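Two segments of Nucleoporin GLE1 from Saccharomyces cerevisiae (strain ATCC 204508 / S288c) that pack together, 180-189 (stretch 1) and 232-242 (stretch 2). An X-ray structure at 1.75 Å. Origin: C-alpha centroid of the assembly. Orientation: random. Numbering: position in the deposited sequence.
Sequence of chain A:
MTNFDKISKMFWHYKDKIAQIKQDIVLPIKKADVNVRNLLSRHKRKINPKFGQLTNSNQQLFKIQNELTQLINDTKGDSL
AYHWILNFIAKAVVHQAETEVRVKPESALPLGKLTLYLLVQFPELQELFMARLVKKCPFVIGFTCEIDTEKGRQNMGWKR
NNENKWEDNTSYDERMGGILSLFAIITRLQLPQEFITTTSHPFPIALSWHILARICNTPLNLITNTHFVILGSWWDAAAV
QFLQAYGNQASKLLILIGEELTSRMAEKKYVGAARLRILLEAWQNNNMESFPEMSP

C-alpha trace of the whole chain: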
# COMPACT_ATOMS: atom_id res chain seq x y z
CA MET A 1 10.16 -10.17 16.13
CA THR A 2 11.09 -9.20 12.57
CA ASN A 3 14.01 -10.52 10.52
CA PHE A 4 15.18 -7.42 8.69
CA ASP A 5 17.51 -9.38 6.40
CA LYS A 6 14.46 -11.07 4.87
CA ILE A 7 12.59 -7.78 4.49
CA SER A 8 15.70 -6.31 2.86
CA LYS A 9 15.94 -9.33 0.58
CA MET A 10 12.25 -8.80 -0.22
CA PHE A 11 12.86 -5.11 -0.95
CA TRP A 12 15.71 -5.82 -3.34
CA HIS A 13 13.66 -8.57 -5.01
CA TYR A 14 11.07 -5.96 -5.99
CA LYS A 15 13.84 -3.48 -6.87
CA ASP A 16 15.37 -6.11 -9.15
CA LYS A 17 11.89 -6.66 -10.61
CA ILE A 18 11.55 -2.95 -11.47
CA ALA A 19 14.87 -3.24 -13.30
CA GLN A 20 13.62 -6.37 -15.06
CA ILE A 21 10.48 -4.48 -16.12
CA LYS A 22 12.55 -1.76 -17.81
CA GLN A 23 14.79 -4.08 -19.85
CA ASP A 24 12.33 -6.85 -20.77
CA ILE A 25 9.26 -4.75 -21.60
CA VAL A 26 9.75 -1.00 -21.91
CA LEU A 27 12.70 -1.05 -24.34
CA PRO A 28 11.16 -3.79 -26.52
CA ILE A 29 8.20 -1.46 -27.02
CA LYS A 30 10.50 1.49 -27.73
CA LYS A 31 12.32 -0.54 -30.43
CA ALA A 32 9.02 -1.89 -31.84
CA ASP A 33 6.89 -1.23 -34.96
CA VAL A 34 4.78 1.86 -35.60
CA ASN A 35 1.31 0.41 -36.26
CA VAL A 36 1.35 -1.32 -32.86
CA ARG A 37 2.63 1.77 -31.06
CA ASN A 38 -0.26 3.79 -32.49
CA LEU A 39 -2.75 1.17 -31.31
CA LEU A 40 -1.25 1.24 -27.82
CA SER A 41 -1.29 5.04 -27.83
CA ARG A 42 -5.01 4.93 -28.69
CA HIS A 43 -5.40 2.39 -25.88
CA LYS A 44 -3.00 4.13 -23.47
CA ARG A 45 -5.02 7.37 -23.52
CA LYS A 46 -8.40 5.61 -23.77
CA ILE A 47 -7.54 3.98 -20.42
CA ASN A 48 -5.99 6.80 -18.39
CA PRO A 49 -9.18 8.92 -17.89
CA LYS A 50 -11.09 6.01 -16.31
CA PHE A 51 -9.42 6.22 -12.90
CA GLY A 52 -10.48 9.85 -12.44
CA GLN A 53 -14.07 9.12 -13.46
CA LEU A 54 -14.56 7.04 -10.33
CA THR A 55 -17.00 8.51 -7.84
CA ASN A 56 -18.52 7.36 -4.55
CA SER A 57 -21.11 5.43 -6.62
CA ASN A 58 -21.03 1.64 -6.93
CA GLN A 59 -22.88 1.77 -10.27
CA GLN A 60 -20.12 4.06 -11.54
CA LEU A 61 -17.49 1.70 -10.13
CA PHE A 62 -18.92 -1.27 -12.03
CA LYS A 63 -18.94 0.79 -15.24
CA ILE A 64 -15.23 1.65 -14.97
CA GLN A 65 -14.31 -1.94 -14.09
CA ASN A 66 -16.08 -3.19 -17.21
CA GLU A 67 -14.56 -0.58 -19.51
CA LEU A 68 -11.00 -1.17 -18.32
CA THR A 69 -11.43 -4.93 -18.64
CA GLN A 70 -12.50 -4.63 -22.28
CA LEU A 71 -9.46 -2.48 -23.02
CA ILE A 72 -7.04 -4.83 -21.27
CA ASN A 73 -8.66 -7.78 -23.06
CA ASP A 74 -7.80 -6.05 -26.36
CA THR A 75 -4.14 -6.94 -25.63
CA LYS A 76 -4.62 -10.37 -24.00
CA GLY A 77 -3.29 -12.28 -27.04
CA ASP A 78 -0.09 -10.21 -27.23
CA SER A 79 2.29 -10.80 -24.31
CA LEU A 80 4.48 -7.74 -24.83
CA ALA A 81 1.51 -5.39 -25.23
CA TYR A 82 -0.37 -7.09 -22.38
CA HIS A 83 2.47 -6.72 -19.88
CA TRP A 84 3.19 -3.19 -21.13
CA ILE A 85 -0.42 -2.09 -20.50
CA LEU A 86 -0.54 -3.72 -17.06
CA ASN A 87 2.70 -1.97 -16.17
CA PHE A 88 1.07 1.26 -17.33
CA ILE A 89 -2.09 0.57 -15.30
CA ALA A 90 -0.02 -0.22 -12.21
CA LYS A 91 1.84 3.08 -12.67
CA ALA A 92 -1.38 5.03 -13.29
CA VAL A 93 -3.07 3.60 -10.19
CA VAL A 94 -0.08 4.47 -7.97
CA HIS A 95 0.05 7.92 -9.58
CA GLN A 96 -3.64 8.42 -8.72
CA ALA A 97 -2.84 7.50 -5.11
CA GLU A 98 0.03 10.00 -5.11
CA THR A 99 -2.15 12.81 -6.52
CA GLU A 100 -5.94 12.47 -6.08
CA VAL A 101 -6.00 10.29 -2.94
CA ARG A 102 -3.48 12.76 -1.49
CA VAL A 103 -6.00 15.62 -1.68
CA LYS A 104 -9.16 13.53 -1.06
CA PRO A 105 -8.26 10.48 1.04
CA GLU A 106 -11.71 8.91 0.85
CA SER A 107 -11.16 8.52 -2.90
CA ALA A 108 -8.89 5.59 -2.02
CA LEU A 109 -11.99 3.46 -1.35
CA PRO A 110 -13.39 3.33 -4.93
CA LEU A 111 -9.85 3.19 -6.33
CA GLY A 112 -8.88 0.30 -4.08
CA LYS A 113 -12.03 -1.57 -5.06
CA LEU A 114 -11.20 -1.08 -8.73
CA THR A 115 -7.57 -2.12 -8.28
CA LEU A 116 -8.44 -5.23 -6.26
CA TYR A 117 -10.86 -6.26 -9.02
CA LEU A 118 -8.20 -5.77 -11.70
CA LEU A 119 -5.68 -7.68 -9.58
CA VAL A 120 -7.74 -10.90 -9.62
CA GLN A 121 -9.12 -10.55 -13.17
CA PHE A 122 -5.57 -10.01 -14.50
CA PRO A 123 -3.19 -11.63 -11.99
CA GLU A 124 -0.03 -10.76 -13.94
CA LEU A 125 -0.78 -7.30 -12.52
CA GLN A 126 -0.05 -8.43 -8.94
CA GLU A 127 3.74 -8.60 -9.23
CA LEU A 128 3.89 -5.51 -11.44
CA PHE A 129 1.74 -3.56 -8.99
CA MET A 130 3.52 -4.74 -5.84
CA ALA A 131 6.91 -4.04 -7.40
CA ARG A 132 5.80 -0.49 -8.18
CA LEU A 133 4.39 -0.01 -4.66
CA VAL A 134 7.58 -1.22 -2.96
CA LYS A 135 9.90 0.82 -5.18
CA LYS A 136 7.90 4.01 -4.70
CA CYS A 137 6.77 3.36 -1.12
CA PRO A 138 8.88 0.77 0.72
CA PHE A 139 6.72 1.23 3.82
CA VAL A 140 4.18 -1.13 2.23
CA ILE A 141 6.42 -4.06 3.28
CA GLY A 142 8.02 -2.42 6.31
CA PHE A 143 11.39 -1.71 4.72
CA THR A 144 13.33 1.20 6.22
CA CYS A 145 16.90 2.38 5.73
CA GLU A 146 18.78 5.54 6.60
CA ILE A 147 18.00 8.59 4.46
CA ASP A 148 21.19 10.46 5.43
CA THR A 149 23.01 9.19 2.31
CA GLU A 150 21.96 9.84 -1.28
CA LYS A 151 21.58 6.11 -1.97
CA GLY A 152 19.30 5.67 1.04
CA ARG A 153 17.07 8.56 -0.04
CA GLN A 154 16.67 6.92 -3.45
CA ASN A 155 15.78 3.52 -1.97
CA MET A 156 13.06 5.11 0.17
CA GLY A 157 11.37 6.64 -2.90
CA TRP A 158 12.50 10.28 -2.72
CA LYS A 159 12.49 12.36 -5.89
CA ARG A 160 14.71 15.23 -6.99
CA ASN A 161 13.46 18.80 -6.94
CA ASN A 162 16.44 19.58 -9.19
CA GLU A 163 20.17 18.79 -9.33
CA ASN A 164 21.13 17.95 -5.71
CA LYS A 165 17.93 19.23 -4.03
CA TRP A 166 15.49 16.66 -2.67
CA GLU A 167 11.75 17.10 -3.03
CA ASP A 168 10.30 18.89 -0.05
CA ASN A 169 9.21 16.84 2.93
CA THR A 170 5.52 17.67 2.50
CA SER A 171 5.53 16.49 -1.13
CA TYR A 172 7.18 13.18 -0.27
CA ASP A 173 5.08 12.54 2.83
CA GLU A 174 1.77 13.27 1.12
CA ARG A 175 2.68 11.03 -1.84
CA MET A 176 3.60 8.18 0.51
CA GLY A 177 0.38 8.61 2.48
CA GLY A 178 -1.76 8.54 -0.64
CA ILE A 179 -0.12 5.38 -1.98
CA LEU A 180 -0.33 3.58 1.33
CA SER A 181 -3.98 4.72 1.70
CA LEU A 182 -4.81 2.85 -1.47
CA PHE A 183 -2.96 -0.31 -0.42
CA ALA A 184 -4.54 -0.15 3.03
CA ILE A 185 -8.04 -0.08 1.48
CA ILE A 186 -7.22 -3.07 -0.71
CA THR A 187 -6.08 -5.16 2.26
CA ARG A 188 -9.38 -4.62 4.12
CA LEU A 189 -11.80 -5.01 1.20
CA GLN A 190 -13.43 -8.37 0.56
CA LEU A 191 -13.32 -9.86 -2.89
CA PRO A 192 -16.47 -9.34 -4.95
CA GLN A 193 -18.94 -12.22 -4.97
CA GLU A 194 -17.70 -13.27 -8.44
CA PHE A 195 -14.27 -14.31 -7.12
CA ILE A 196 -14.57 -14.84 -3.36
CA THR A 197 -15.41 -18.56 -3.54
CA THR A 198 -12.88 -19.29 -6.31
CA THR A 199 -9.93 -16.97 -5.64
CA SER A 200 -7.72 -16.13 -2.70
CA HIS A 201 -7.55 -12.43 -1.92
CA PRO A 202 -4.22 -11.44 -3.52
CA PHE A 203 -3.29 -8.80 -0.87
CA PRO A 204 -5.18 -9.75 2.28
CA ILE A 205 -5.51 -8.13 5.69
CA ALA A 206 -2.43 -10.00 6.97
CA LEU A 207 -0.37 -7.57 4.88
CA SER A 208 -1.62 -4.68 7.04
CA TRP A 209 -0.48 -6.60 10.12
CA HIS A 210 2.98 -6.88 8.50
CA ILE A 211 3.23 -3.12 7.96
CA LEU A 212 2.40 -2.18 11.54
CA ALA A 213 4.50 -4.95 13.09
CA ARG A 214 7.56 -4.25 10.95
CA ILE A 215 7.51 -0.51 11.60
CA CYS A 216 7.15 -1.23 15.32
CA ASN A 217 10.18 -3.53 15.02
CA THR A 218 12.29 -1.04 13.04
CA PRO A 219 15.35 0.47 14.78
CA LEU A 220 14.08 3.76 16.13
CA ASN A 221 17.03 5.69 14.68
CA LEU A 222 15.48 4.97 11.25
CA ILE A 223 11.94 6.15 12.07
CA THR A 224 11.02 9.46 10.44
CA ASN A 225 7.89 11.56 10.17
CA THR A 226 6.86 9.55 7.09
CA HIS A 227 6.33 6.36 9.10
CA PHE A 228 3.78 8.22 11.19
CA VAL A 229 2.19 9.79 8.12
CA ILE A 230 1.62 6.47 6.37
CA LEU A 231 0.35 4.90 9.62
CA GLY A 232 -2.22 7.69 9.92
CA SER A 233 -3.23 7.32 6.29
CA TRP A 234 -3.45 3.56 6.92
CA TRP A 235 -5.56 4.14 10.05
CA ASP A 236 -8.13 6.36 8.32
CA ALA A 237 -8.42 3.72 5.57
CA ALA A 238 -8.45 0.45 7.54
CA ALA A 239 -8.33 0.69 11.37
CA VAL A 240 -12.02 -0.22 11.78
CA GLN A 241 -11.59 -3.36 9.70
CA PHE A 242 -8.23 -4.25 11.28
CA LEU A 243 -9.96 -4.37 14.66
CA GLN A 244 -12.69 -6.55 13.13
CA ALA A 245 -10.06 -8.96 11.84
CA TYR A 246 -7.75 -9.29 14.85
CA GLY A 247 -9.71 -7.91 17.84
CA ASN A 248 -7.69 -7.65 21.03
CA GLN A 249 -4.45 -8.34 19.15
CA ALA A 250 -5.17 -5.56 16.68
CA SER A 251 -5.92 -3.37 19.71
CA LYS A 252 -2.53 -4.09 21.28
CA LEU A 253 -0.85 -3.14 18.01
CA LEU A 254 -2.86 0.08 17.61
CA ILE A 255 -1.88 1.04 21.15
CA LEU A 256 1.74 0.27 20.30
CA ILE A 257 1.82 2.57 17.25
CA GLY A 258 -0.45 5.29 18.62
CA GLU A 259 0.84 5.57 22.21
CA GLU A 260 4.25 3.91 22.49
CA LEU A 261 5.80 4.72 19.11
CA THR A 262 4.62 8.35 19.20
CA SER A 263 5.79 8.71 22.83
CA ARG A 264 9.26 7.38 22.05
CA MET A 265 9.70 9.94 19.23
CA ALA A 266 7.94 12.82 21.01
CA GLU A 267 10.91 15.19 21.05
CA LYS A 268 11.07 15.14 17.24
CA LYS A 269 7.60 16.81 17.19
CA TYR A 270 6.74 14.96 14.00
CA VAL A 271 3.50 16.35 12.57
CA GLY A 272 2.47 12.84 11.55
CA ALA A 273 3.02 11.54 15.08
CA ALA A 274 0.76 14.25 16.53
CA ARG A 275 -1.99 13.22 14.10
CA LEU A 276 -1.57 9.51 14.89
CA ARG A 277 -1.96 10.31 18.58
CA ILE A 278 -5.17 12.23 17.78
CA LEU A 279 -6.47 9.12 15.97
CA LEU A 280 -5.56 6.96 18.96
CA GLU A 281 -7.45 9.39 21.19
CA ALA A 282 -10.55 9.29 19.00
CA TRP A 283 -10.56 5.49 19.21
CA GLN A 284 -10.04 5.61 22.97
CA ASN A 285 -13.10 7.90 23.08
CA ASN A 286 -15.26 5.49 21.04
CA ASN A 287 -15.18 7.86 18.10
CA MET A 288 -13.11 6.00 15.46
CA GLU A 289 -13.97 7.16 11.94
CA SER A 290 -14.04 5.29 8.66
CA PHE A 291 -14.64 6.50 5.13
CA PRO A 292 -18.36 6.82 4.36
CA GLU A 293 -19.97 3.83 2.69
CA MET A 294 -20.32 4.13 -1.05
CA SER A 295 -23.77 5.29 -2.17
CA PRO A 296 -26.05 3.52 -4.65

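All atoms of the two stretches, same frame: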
# COMPACT_ATOMS: atom_id res chain seq x y z
N LEU A 180 -0.03 4.57 0.31
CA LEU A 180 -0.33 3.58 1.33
C LEU A 180 -1.83 3.52 1.63
O LEU A 180 -2.34 2.43 1.89
CB LEU A 180 0.47 3.85 2.59
CG LEU A 180 0.72 2.51 3.25
CD1 LEU A 180 2.16 2.26 3.53
CD2 LEU A 180 -0.09 2.45 4.48
N SER A 181 -2.52 4.67 1.58
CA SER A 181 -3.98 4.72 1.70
C SER A 181 -4.65 3.74 0.76
O SER A 181 -5.59 3.02 1.13
CB SER A 181 -4.50 6.12 1.34
OG SER A 181 -4.42 7.01 2.42
N LEU A 182 -4.23 3.75 -0.50
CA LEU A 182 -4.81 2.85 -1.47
C LEU A 182 -4.53 1.40 -1.11
O LEU A 182 -5.44 0.55 -1.16
CB LEU A 182 -4.27 3.17 -2.86
CG LEU A 182 -4.73 2.19 -3.94
CD1 LEU A 182 -6.23 2.30 -4.16
CD2 LEU A 182 -3.96 2.39 -5.26
N PHE A 183 -3.29 1.08 -0.76
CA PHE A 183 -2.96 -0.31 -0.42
C PHE A 183 -3.72 -0.74 0.83
O PHE A 183 -4.25 -1.85 0.89
CB PHE A 183 -1.46 -0.45 -0.22
CG PHE A 183 -1.01 -1.87 0.04
CD1 PHE A 183 -1.03 -2.81 -0.97
CD2 PHE A 183 -0.55 -2.25 1.29
CE1 PHE A 183 -0.61 -4.11 -0.74
CE2 PHE A 183 -0.12 -3.54 1.53
CZ PHE A 183 -0.16 -4.47 0.52
N ALA A 184 -3.80 0.14 1.81
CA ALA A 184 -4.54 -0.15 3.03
C ALA A 184 -5.98 -0.56 2.72
O ALA A 184 -6.46 -1.59 3.22
CB ALA A 184 -4.51 1.06 3.95
N ILE A 185 -6.68 0.25 1.93
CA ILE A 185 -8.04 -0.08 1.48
C ILE A 185 -8.08 -1.49 0.91
O ILE A 185 -8.95 -2.30 1.26
CB ILE A 185 -8.52 0.95 0.43
CG1 ILE A 185 -8.82 2.31 1.08
CG2 ILE A 185 -9.73 0.43 -0.36
CD1 ILE A 185 -10.04 2.35 1.99
N ILE A 186 -7.19 -1.78 -0.04
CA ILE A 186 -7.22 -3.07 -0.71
C ILE A 186 -7.11 -4.21 0.31
O ILE A 186 -7.80 -5.23 0.18
CB ILE A 186 -6.11 -3.14 -1.78
CG1 ILE A 186 -6.46 -2.18 -2.93
CG2 ILE A 186 -5.95 -4.57 -2.29
CD1 ILE A 186 -5.38 -2.01 -3.98
N THR A 187 -6.26 -4.06 1.33
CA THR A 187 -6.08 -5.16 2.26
C THR A 187 -7.33 -5.42 3.10
O THR A 187 -7.48 -6.54 3.60
CB THR A 187 -4.89 -4.96 3.21
OG1 THR A 187 -5.13 -3.88 4.12
CG2 THR A 187 -3.57 -4.75 2.44
N ARG A 188 -8.22 -4.44 3.26
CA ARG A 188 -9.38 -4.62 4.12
C ARG A 188 -10.69 -4.74 3.35
O ARG A 188 -11.75 -4.94 3.95
CB ARG A 188 -9.45 -3.48 5.16
CG ARG A 188 -9.66 -2.05 4.66
CD ARG A 188 -11.06 -1.78 4.16
NE ARG A 188 -11.36 -0.35 4.30
CZ ARG A 188 -12.53 0.22 4.05
NH1 ARG A 188 -13.55 -0.49 3.61
NH2 ARG A 188 -12.68 1.54 4.25
N LEU A 189 -10.64 -4.69 2.02
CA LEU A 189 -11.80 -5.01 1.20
C LEU A 189 -11.92 -6.51 1.02
O LEU A 189 -10.92 -7.23 0.93
CB LEU A 189 -11.70 -4.35 -0.17
CG LEU A 189 -11.80 -2.83 -0.25
CD1 LEU A 189 -11.40 -2.37 -1.65
CD2 LEU A 189 -13.20 -2.36 0.06
N GLY A 232 -0.97 6.95 9.80
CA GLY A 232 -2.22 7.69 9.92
C GLY A 232 -3.09 7.55 8.69
O GLY A 232 -4.31 7.41 8.79
N SER A 233 -2.47 7.59 7.50
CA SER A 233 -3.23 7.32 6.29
C SER A 233 -3.81 5.91 6.33
O SER A 233 -4.96 5.68 5.92
CB SER A 233 -2.33 7.47 5.06
OG SER A 233 -1.89 8.81 4.97
N TRP A 234 -2.99 4.94 6.75
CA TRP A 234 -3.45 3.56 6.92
C TRP A 234 -4.64 3.51 7.87
O TRP A 234 -5.66 2.86 7.58
CB TRP A 234 -2.32 2.68 7.44
CG TRP A 234 -2.81 1.31 7.78
CD1 TRP A 234 -2.87 0.24 6.94
CD2 TRP A 234 -3.36 0.88 9.03
NE1 TRP A 234 -3.43 -0.83 7.59
CE2 TRP A 234 -3.74 -0.46 8.87
CE3 TRP A 234 -3.57 1.51 10.26
CZ2 TRP A 234 -4.30 -1.20 9.90
CZ3 TRP A 234 -4.14 0.77 11.29
CH2 TRP A 234 -4.50 -0.55 11.09
N TRP A 235 -4.52 4.17 9.02
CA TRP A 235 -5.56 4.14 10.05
C TRP A 235 -6.90 4.64 9.52
O TRP A 235 -7.93 3.98 9.69
CB TRP A 235 -5.10 5.00 11.22
CG TRP A 235 -5.89 4.96 12.51
CD1 TRP A 235 -7.19 5.34 12.70
CD2 TRP A 235 -5.39 4.58 13.79
NE1 TRP A 235 -7.53 5.22 14.04
CE2 TRP A 235 -6.44 4.74 14.72
CE3 TRP A 235 -4.16 4.10 14.23
CZ2 TRP A 235 -6.27 4.46 16.07
CZ3 TRP A 235 -4.00 3.81 15.57
CH2 TRP A 235 -5.05 3.99 16.48
N ASP A 236 -6.90 5.80 8.87
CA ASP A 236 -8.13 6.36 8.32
C ASP A 236 -8.76 5.43 7.30
O ASP A 236 -9.99 5.43 7.14
CB ASP A 236 -7.85 7.73 7.66
CG ASP A 236 -7.71 8.86 8.67
OD1 ASP A 236 -6.92 9.78 8.39
OD2 ASP A 236 -8.40 8.86 9.70
N ALA A 237 -7.95 4.64 6.59
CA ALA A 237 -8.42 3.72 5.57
C ALA A 237 -8.86 2.35 6.09
O ALA A 237 -9.69 1.70 5.44
CB ALA A 237 -7.33 3.48 4.52
N ALA A 238 -8.30 1.87 7.22
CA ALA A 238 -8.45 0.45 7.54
C ALA A 238 -8.51 0.12 9.02
O ALA A 238 -8.71 -1.06 9.34
CB ALA A 238 -7.29 -0.33 6.90
N ALA A 239 -8.39 1.08 9.95
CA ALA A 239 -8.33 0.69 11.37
C ALA A 239 -9.59 -0.03 11.82
O ALA A 239 -9.52 -1.01 12.58
CB ALA A 239 -8.06 1.91 12.24
N VAL A 240 -10.76 0.44 11.39
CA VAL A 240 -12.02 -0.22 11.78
C VAL A 240 -11.99 -1.70 11.41
O VAL A 240 -12.36 -2.57 12.20
CB VAL A 240 -13.20 0.50 11.11
CG1 VAL A 240 -14.46 -0.37 11.14
CG2 VAL A 240 -13.42 1.84 11.81
N GLN A 241 -11.57 -1.99 10.18
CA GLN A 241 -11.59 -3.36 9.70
C GLN A 241 -10.45 -4.19 10.28
O GLN A 241 -10.59 -5.41 10.42
CB GLN A 241 -11.52 -3.37 8.17
CG GLN A 241 -12.73 -2.78 7.50
CD GLN A 241 -12.75 -1.26 7.52
OE1 GLN A 241 -11.71 -0.60 7.61
NE2 GLN A 241 -13.95 -0.70 7.40
N PHE A 242 -9.33 -3.55 10.61
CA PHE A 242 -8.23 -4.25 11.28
C PHE A 242 -8.66 -4.76 12.64
O PHE A 242 -8.37 -5.90 13.01
CB PHE A 242 -7.05 -3.27 11.41
CG PHE A 242 -5.74 -3.90 11.84
CD1 PHE A 242 -5.05 -4.76 11.00
CD2 PHE A 242 -5.16 -3.54 13.05
CE1 PHE A 242 -3.85 -5.30 11.38
CE2 PHE A 242 -3.95 -4.09 13.44
CZ PHE A 242 -3.29 -4.96 12.60
O HOH W 1 -6.16 7.71 4.37
O HOH W 2 -3.94 10.19 3.59
O HOH W 3 -12.07 3.91 5.95

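The apolar centre of this contact is built from alanines. The CB of Ala 184 lies 3.8 Å from the CB of Ala 237, and both CA-to-CB bonds point toward the opposing helix, so the two methyl groups meet directly between the backbones. Such small side chains allow a close approach: the helix axes come within 8.1 Å, and the CA atoms of Ile 185 and Ala 237 are 5.6 Å apart. The N-to-C directions differ by only 9°, so the helices run nearly parallel and the register is kept along the contact, with the CA atoms of Ser 181 and Ser 233 separated by 5.3 Å and those of Arg 188 and Gln 241 by 6.1 Å. Ala 237 also touches the facing backbone, its CB standing 3.8 Å from the O of Ser 181.

Larger apolar groups close around this pair. The CB of Ala 184 reaches the CD1 of Trp 234 at 3.5 Å, an oblique approach to the indole. Trp 234 leaves its helix sideways with chi1 at t, and the CD2 of Leu 180 packs 3.7 Å from its CB, lying near the plane of the ring at its edge. Leu 180 points toward stretch 2 to make this contact, although its chi1 of -149° falls between the usual wells. Ile 185 starts out sideways, but its m, m conformation brings CD1 to 3.9 Å from the CB of Ala 237, and the same CD1 lies 3.5 Å from the O of Ala 237. Ala 238 extends the apolar surface toward the C-terminal end: its CB is 4.3 Å from the CB of Ala 184 and 3.7 Å from the CG of Arg 188, so the aliphatic part of the arginine serves as packing surface. The whole contact buries 458 Å², counting both sides.

At the C-terminal end, Arg 188 provides the direct hydrogen bonds between the stretches. Its p, p, t side chain carries the guanidinium to the O of Ala 237, which accepts from NE at 2.9 Å, with an N-H...O angle of 161°, and from NH2 at 3.2 Å and 138°. This oxygen is available because the helix is kinked here: the N of Gln 241 makes no bond to the preceding turn. The acceptor lies near the guanidinium plane, as donation requires. Gln 241 instead places OE1 over one face, 3.3 Å from the NE of Arg 188, where the angle is too poor for a hydrogen bond.

At the N-terminal end the polar edge is wet. The OG of Ser 181 packs 3.4 Å from the CB of Ser 233, and water 1 bridges the helices by donating to the OG of Ser 181 at 2.7 Å and to the O of Ser 233 at 2.8 Å. Water 2 joins the two side chains, 2.8 Å from the OG of Ser 233 and weakly bonded to the OG of Ser 181 at 3.4 Å. Serine suits both places, being small enough for close helices while offering a hydroxyl to the ordered waters between them; Ser 181 is buried, Ser 233 partly exposed.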